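Local coordinates for glycoside hydrolase family protein (Novosphingobium sp. PP1Y, PDB 6Q2F) that is an alpha-L-rhamnosidase, expected to hydrolyse the glycosidic bonds of terminal alpha-L-rhamnose residues, at residues Trp59-Gly64 / Ser680-Val685; Asn63-Lys68 / Thr95-Asp100. All coordinates share one frame; numbering follows the deposited sequence.

Contact 1 (Trp59-Gly64 / Ser680-Val685); sequences WHWMNG and SVHVPV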
ATOM      1  N   TRP A  59     -12.452  -7.445  10.784  1.00 26.09           N
ATOM      2  CA  TRP A  59     -13.105  -8.099  11.928  1.00 23.94           C
ATOM      3  C   TRP A  59     -12.261  -9.306  12.340  1.00 26.41           C
ATOM      4  O   TRP A  59     -12.545 -10.449  11.978  1.00 29.81           O
ATOM      5  CB  TRP A  59     -14.529  -8.484  11.547  1.00 18.35           C
ATOM      6  CG  TRP A  59     -15.386  -9.057  12.622  1.00 24.13           C
ATOM      7  CD1 TRP A  59     -15.667  -8.512  13.861  1.00 23.09           C
ATOM      8  CD2 TRP A  59     -16.187 -10.231  12.511  1.00 19.77           C
ATOM      9  NE1 TRP A  59     -16.564  -9.319  14.530  1.00 25.24           N
ATOM     10  CE2 TRP A  59     -16.895 -10.378  13.722  1.00 26.96           C
ATOM     11  CE3 TRP A  59     -16.356 -11.190  11.511  1.00 25.12           C
ATOM     12  CZ2 TRP A  59     -17.758 -11.441  13.953  1.00 24.54           C
ATOM     13  CZ3 TRP A  59     -17.199 -12.257  11.747  1.00 26.34           C
ATOM     14  CH2 TRP A  59     -17.898 -12.369  12.956  1.00 27.23           C
ATOM     15  N   HIS A  60     -11.207  -9.038  13.100  1.00 28.44           N
ATOM     16  CA  HIS A  60     -10.242 -10.068  13.455  1.00 31.44           C
ATOM     17  C   HIS A  60     -10.769 -10.944  14.583  1.00 30.30           C
ATOM     18  O   HIS A  60     -11.247 -10.440  15.597  1.00 26.81           O
ATOM     19  CB  HIS A  60      -8.917  -9.440  13.878  1.00 32.86           C
ATOM     20  CG  HIS A  60      -8.167  -8.788  12.757  1.00 34.61           C
ATOM     21  ND1 HIS A  60      -8.418  -7.496  12.345  1.00 30.85           N
ATOM     22  CD2 HIS A  60      -7.153  -9.244  11.982  1.00 37.19           C
ATOM     23  CE1 HIS A  60      -7.600  -7.191  11.352  1.00 31.99           C
ATOM     24  NE2 HIS A  60      -6.824  -8.234  11.113  1.00 34.80           N
ATOM     25  N   TRP A  61     -10.677 -12.255  14.401  1.00 27.94           N
ATOM     26  CA  TRP A  61     -10.908 -13.221  15.468  1.00 28.71           C
ATOM     27  C   TRP A  61      -9.568 -13.488  16.146  1.00 33.38           C
ATOM     28  O   TRP A  61      -8.681 -14.096  15.548  1.00 31.15           O
ATOM     29  CB  TRP A  61     -11.500 -14.513  14.906  1.00 30.57           C
ATOM     30  CG  TRP A  61     -12.936 -14.419  14.494  1.00 28.62           C
ATOM     31  CD1 TRP A  61     -13.713 -13.310  14.471  1.00 25.04           C
ATOM     32  CD2 TRP A  61     -13.758 -15.502  14.041  1.00 23.26           C
ATOM     33  NE1 TRP A  61     -14.977 -13.623  14.028  1.00 25.45           N
ATOM     34  CE2 TRP A  61     -15.026 -14.971  13.763  1.00 23.37           C
ATOM     35  CE3 TRP A  61     -13.532 -16.872  13.825  1.00 23.15           C
ATOM     36  CZ2 TRP A  61     -16.086 -15.764  13.310  1.00 24.13           C
ATOM     37  CZ3 TRP A  61     -14.576 -17.649  13.395  1.00 25.72           C
ATOM     38  CH2 TRP A  61     -15.843 -17.091  13.134  1.00 30.74           C
HETATM   39  N   MSE A  62      -9.415 -13.021  17.383  1.00 29.17           N
HETATM   40  CA  MSE A  62      -8.115 -13.014  18.037  1.00 29.82           C
HETATM   41  C   MSE A  62      -7.798 -14.344  18.746  1.00 29.90           C
HETATM   42  O   MSE A  62      -8.279 -14.583  19.848  1.00 28.95           O
HETATM   43  CB  MSE A  62      -8.032 -11.862  19.051  1.00 27.98           C
HETATM   44  CG  MSE A  62      -8.102 -10.441  18.472  1.00 26.55           C
HETATM   45 SE   MSE A  62      -6.981 -10.179  16.907  0.79 29.51          SE
HETATM   46  CE  MSE A  62      -5.318 -10.618  17.831  1.00 35.25           C
ATOM     47  N   ASN A  63      -6.992 -15.204  18.109  1.00 33.30           N
ATOM     48  CA  ASN A  63      -6.400 -16.367  18.777  1.00 27.74           C
ATOM     49  C   ASN A  63      -7.467 -17.275  19.395  1.00 26.37           C
ATOM     50  O   ASN A  63      -7.361 -17.695  20.545  1.00 27.92           O
ATOM     51  CB  ASN A  63      -5.394 -15.893  19.837  1.00 30.84           C
ATOM     52  CG  ASN A  63      -4.462 -16.994  20.326  1.00 40.54           C
ATOM     53  OD1 ASN A  63      -3.736 -16.793  21.299  1.00 37.63           O
ATOM     54  ND2 ASN A  63      -4.456 -18.145  19.644  1.00 41.35           N
ATOM     55  N   GLY A  64      -8.504 -17.585  18.624  1.00 32.17           N
ATOM     56  CA  GLY A  64      -9.533 -18.480  19.117  1.00 29.95           C
ATOM     57  C   GLY A  64     -10.530 -17.859  20.089  1.00 32.38           C
ATOM     58  O   GLY A  64     -11.451 -18.561  20.535  1.00 28.31           O
ATOM     59  N   SER A 680     -12.175  -3.753  13.759  1.00 25.92           N
ATOM     60  CA  SER A 680     -13.224  -4.053  14.627  1.00 26.70           C
ATOM     61  C   SER A 680     -12.974  -5.479  15.081  1.00 30.23           C
ATOM     62  O   SER A 680     -13.516  -6.397  14.551  1.00 29.14           O
ATOM     63  CB  SER A 680     -14.537  -3.932  13.904  1.00 23.15           C
ATOM     64  OG  SER A 680     -15.596  -3.952  14.772  1.00 28.44           O
ATOM     65  N   VAL A 681     -12.122  -5.641  16.069  1.00 26.94           N
ATOM     66  CA  VAL A 681     -11.843  -6.950  16.636  1.00 29.02           C
ATOM     67  C   VAL A 681     -13.134  -7.562  17.177  1.00 32.86           C
ATOM     68  O   VAL A 681     -13.984  -6.874  17.753  1.00 27.75           O
ATOM     69  CB  VAL A 681     -10.761  -6.799  17.721  1.00 32.91           C
ATOM     70  CG1 VAL A 681     -10.823  -7.937  18.715  1.00 44.49           C
ATOM     71  CG2 VAL A 681      -9.380  -6.741  17.084  1.00 29.61           C
ATOM     72  N   HIS A 682     -13.290  -8.864  16.972  1.00 32.87           N
ATOM     73  CA  HIS A 682     -14.462  -9.579  17.462  1.00 29.82           C
ATOM     74  C   HIS A 682     -14.486  -9.608  18.984  1.00 32.36           C
ATOM     75  O   HIS A 682     -13.474  -9.931  19.621  1.00 31.86           O
ATOM     76  CB  HIS A 682     -14.460 -11.009  16.918  1.00 25.12           C
ATOM     77  CG  HIS A 682     -15.334 -11.952  17.682  1.00 24.37           C
ATOM     78  ND1 HIS A 682     -16.676 -11.719  17.889  1.00 23.50           N
ATOM     79  CD2 HIS A 682     -15.062 -13.147  18.263  1.00 25.62           C
ATOM     80  CE1 HIS A 682     -17.193 -12.722  18.575  1.00 29.03           C
ATOM     81  NE2 HIS A 682     -16.236 -13.603  18.807  1.00 32.65           N
ATOM     82  N   VAL A 683     -15.646  -9.286  19.556  1.00 26.89           N
ATOM     83  CA  VAL A 683     -15.843  -9.245  21.003  1.00 22.96           C
ATOM     84  C   VAL A 683     -16.547 -10.524  21.439  1.00 30.94           C
ATOM     85  O   VAL A 683     -17.757 -10.672  21.223  1.00 31.33           O
ATOM     86  CB  VAL A 683     -16.645  -8.003  21.417  1.00 28.68           C
ATOM     87  CG1 VAL A 683     -16.939  -8.025  22.924  1.00 24.00           C
ATOM     88  CG2 VAL A 683     -15.902  -6.751  21.008  1.00 26.63           C
ATOM     89  N   PRO A 684     -15.830 -11.492  22.008  1.00 36.10           N
ATOM     90  CA  PRO A 684     -16.468 -12.782  22.330  1.00 32.12           C
ATOM     91  C   PRO A 684     -17.256 -12.786  23.627  1.00 35.45           C
ATOM     92  O   PRO A 684     -18.169 -13.610  23.758  1.00 34.38           O
ATOM     93  CB  PRO A 684     -15.280 -13.740  22.425  1.00 25.83           C
ATOM     94  CG  PRO A 684     -14.220 -12.859  23.011  1.00 29.76           C
ATOM     95  CD  PRO A 684     -14.377 -11.551  22.213  1.00 31.49           C
ATOM     96  N   VAL A 685     -16.932 -11.915  24.582  1.00 33.46           N
ATOM     97  CA  VAL A 685     -17.605 -11.860  25.876  1.00 32.44           C
ATOM     98  C   VAL A 685     -17.792 -10.392  26.241  1.00 37.95           C
ATOM     99  O   VAL A 685     -16.990  -9.535  25.859  1.00 38.57           O
ATOM    100  CB  VAL A 685     -16.819 -12.615  26.985  1.00 38.64           C
ATOM    101  CG1 VAL A 685     -16.650 -14.088  26.626  1.00 42.13           C
ATOM    102  CG2 VAL A 685     -15.454 -12.000  27.187  1.00 37.52           C
TER
HETATM  103  O   HOH W   1     -11.616 -12.207  18.973  1.00 26.30           O

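Contact 2 (Asn63-Lys68 / Thr95-Asp100); sequences NGNITK and TPQIVD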
ATOM      1  N   ASN A  63      -6.992 -15.204  18.109  1.00 33.30           N
ATOM      2  CA  ASN A  63      -6.400 -16.367  18.777  1.00 27.74           C
ATOM      3  C   ASN A  63      -7.467 -17.275  19.395  1.00 26.37           C
ATOM      4  O   ASN A  63      -7.361 -17.695  20.545  1.00 27.92           O
ATOM      5  CB  ASN A  63      -5.394 -15.893  19.837  1.00 30.84           C
ATOM      6  CG  ASN A  63      -4.462 -16.994  20.326  1.00 40.54           C
ATOM      7  OD1 ASN A  63      -3.736 -16.793  21.299  1.00 37.63           O
ATOM      8  ND2 ASN A  63      -4.456 -18.145  19.644  1.00 41.35           N
ATOM      9  N   GLY A  64      -8.504 -17.585  18.624  1.00 32.17           N
ATOM     10  CA  GLY A  64      -9.533 -18.480  19.117  1.00 29.95           C
ATOM     11  C   GLY A  64     -10.530 -17.859  20.089  1.00 32.38           C
ATOM     12  O   GLY A  64     -11.451 -18.561  20.535  1.00 28.31           O
ATOM     13  N   ASN A  65     -10.387 -16.579  20.442  1.00 32.10           N
ATOM     14  CA  ASN A  65     -11.338 -15.908  21.334  1.00 32.59           C
ATOM     15  C   ASN A  65     -12.608 -15.572  20.553  1.00 34.40           C
ATOM     16  O   ASN A  65     -12.787 -14.464  20.040  1.00 28.37           O
ATOM     17  CB  ASN A  65     -10.707 -14.657  21.927  1.00 27.66           C
ATOM     18  CG  ASN A  65      -9.751 -14.978  23.061  1.00 32.69           C
ATOM     19  OD1 ASN A  65     -10.158 -15.521  24.072  1.00 35.40           O
ATOM     20  ND2 ASN A  65      -8.480 -14.637  22.894  1.00 32.50           N
ATOM     21  N   ILE A  66     -13.519 -16.545  20.483  1.00 30.72           N
ATOM     22  CA  ILE A  66     -14.654 -16.505  19.561  1.00 26.93           C
ATOM     23  C   ILE A  66     -15.854 -17.145  20.232  1.00 31.65           C
ATOM     24  O   ILE A  66     -15.744 -18.245  20.774  1.00 30.35           O
ATOM     25  CB  ILE A  66     -14.360 -17.282  18.260  1.00 29.94           C
ATOM     26  CG1 ILE A  66     -13.063 -16.813  17.594  1.00 27.97           C
ATOM     27  CG2 ILE A  66     -15.539 -17.204  17.309  1.00 28.36           C
ATOM     28  CD1 ILE A  66     -12.352 -17.958  16.824  1.00 27.27           C
ATOM     29  N   THR A  67     -17.009 -16.483  20.174  1.00 26.32           N
ATOM     30  CA  THR A  67     -18.263 -17.135  20.534  1.00 32.19           C
ATOM     31  C   THR A  67     -19.343 -16.699  19.554  1.00 35.11           C
ATOM     32  O   THR A  67     -19.300 -15.590  19.009  1.00 35.73           O
ATOM     33  CB  THR A  67     -18.752 -16.825  21.961  1.00 34.76           C
ATOM     34  OG1 THR A  67     -19.094 -15.443  22.068  1.00 30.77           O
ATOM     35  CG2 THR A  67     -17.710 -17.182  23.032  1.00 25.70           C
ATOM     36  N   LYS A  68     -20.333 -17.577  19.352  1.00 24.02           N
ATOM     37  CA  LYS A  68     -21.492 -17.199  18.552  1.00 26.41           C
ATOM     38  C   LYS A  68     -22.265 -16.061  19.203  1.00 29.41           C
ATOM     39  O   LYS A  68     -22.770 -15.170  18.514  1.00 30.22           O
ATOM     40  CB  LYS A  68     -22.386 -18.410  18.333  1.00 26.39           C
ATOM     41  CG  LYS A  68     -21.883 -19.304  17.183  1.00 30.39           C
ATOM     42  CD  LYS A  68     -22.212 -20.756  17.445  1.00 44.67           C
ATOM     43  CE  LYS A  68     -23.411 -21.169  16.637  1.00 42.77           C
ATOM     44  NZ  LYS A  68     -23.877 -22.508  17.036  1.00 29.69           N
ATOM     45  N   THR A  95      -2.789 -14.007  22.363  1.00 36.05           N
ATOM     46  CA  THR A  95      -3.807 -13.179  23.004  1.00 38.10           C
ATOM     47  C   THR A  95      -4.306 -13.926  24.233  1.00 35.08           C
ATOM     48  O   THR A  95      -4.572 -15.133  24.144  1.00 36.18           O
ATOM     49  CB  THR A  95      -5.006 -12.883  22.085  1.00 35.07           C
ATOM     50  OG1 THR A  95      -4.554 -12.322  20.851  1.00 35.60           O
ATOM     51  CG2 THR A  95      -5.947 -11.900  22.760  1.00 32.69           C
ATOM     52  N   PRO A  96      -4.464 -13.256  25.376  1.00 34.89           N
ATOM     53  CA  PRO A  96      -4.968 -13.959  26.561  1.00 37.95           C
ATOM     54  C   PRO A  96      -6.326 -14.583  26.286  1.00 31.15           C
ATOM     55  O   PRO A  96      -7.134 -14.069  25.509  1.00 34.53           O
ATOM     56  CB  PRO A  96      -5.054 -12.863  27.633  1.00 39.59           C
ATOM     57  CG  PRO A  96      -4.102 -11.781  27.139  1.00 39.61           C
ATOM     58  CD  PRO A  96      -4.203 -11.833  25.650  1.00 35.84           C
ATOM     59  N   GLN A  97      -6.546 -15.737  26.894  1.00 35.26           N
ATOM     60  CA  GLN A  97      -7.806 -16.448  26.747  1.00 42.94           C
ATOM     61  C   GLN A  97      -8.823 -15.820  27.691  1.00 36.41           C
ATOM     62  O   GLN A  97      -8.658 -15.859  28.909  1.00 40.95           O
ATOM     63  CB  GLN A  97      -7.628 -17.932  27.048  1.00 38.24           C
ATOM     64  CG  GLN A  97      -8.857 -18.753  26.712  1.00 41.36           C
ATOM     65  CD  GLN A  97      -8.721 -20.195  27.146  1.00 48.23           C
ATOM     66  OE1 GLN A  97      -7.637 -20.774  27.086  1.00 46.37           O
ATOM     67  NE2 GLN A  97      -9.830 -20.784  27.599  1.00 45.57           N
ATOM     68  N   ILE A  98      -9.862 -15.220  27.122  1.00 33.56           N
ATOM     69  CA  ILE A  98     -10.958 -14.655  27.892  1.00 39.77           C
ATOM     70  C   ILE A  98     -12.258 -15.366  27.605  1.00 38.85           C
ATOM     71  O   ILE A  98     -13.303 -14.977  28.131  1.00 42.65           O
ATOM     72  CB  ILE A  98     -11.092 -13.147  27.638  1.00 34.16           C
ATOM     73  CG1 ILE A  98     -11.494 -12.902  26.185  1.00 36.99           C
ATOM     74  CG2 ILE A  98      -9.760 -12.476  27.888  1.00 34.69           C
ATOM     75  CD1 ILE A  98     -12.063 -11.502  25.947  1.00 34.60           C
ATOM     76  N   VAL A  99     -12.225 -16.397  26.782  1.00 34.61           N
ATOM     77  CA  VAL A  99     -13.356 -17.268  26.600  1.00 34.78           C
ATOM     78  C   VAL A  99     -13.118 -18.553  27.378  1.00 37.02           C
ATOM     79  O   VAL A  99     -11.990 -18.917  27.728  1.00 37.01           O
ATOM     80  CB  VAL A  99     -13.599 -17.577  25.114  1.00 31.62           C
ATOM     81  CG1 VAL A  99     -13.878 -16.295  24.364  1.00 29.22           C
ATOM     82  CG2 VAL A  99     -12.393 -18.319  24.535  1.00 26.98           C
ATOM     83  N   ASP A 100     -14.212 -19.262  27.630  1.00 39.03           N
ATOM     84  CA  ASP A 100     -14.151 -20.542  28.315  1.00 36.96           C
ATOM     85  C   ASP A 100     -13.258 -21.538  27.574  1.00 36.00           C
ATOM     86  O   ASP A 100     -12.500 -22.289  28.201  1.00 41.85           O
ATOM     87  CB  ASP A 100     -15.573 -21.070  28.472  1.00 49.30           C
ATOM     88  CG  ASP A 100     -15.622 -22.369  29.202  1.00 56.41           C
ATOM     89  OD1 ASP A 100     -15.484 -23.408  28.529  1.00 61.16           O
ATOM     90  OD2 ASP A 100     -15.798 -22.344  30.439  1.00 71.16           O
TER

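Contact 1 (Trp59-Gly64 / Ser680-Val685)
Closure of a (beta/alpha)8 barrel is illustrated where its first strand, 56-62, meets the loop that leaves its eighth, 674-677. The backbones are joined by His-682 N, which donates almost straight (176°) to His-60 O over 2.9 Å, although it approaches from above the carbonyl plane. Two residues earlier, Ser-680 O receives a CA-H...O contact from Trp-59 CA at 3.2 Å and also lies 3.1 Å from Trp-59 CD1, at the indole edge near its plane.

Aromatic contacts converge on His-682. With CG anti to the backbone N (chi1 161°), its CB lies against both indoles, 3.4 Å from Trp-61 CD1 and 3.6 Å from Trp-59 NE1. The imidazole meets each indole obliquely, while Trp-61 brings NE1 over one face of the Trp-59 ring. Polar anchoring comes from helix 68-81: Asp-74 OD2 binds Trp-59 NE1, His-682 ND1 and Val-683 N, fixing the rotation of both side chains.

Apolar contact is slight, made where the bent selenomethionine Met-62 crosses Val-681, CG to CG1 3.7 Å. Beyond it a water prolongs the pairing, accepting from Met-62 N at 2.8 Å and donating to His-682 O at 3.0 Å.

Contact 2 (Asn63-Lys68 / Thr95-Asp100)
Side-chain amides join two adjacent beta-alpha loops of the (beta/alpha)8 barrel, those following strands 56-62 and 85-91. The two pieces run in nearly the same direction, 22° apart. Asn-63 opens the contact with CG anti to its backbone N (chi1 -165°), a torsion that sends OD1 to Thr-95 N at 3.1 Å, in the carboxamide plane and on a lone pair. Behind the bond its CB rests 3.8 Å from Thr-95 CB, while Thr-95 OG1 turns to Leu-93 O. Arg-102 NH1 adds a second tie by binding both Asn-63 O and Thr-95 O.

Gly-64, at a positive phi of 78°, carries the chain round to Asn-65, the centre of an inverse gamma turn and the hub of the interface. Its carboxamide reads the backbone of the other loop with both ends: ND2 donates to Pro-96 O at 3.0 Å, and OD1 accepts from Ile-98 N at 3.1 Å, the donor standing above the amide plane. Val-99 points toward this loop and sets its CG2 3.6 Å from Asn-65 OD1. ND2 also reaches back to Met-62 O, so three bonds hold the group in this buried position. An alanine here would lose all three and would probably loosen the 95-100 loop, leaving Pro-96 O and Ile-98 N without these partners.

Ile-66 points away, its side chain packing on Trp-61, Leu-103 and Trp-110, but its backbone N lies 3.9 Å from Val-99 CG1. Thr-67 then serves as N-cap of helix 68-81. Its OG1, in the crowded position between N and the carbonyl carbon, binds Gly-70 N and Pro-684 O. The same torsion sets CG2 anti to the carbonyl carbon, alongside Val-99 and antiparallel to it, with Thr-67 CG2 4.2 Å from Val-99 CG1.

In the fold
From the N terminus, strand 56-62 enters contact 1, and its end runs straight into contact 2, the two sharing Asn-63 and Gly-64. Contact 2 closes first: a short loop through helix 68-81 and strand 85-91 returns at 95-100. Contact 1 closes some 600 residues later, after the barrel has come full circle, so the smaller loop is nested within the larger. The centres lie about 7 Å apart, and 680-685 also touches 63-68 directly: Thr-67 N probably hydrogen-bonds to His-682 NE2, and Asn-65 O packs on His-682 CD2. The loop after the first strand is thereby tied to those after the second and the eighth, its flanking neighbours around the barrel.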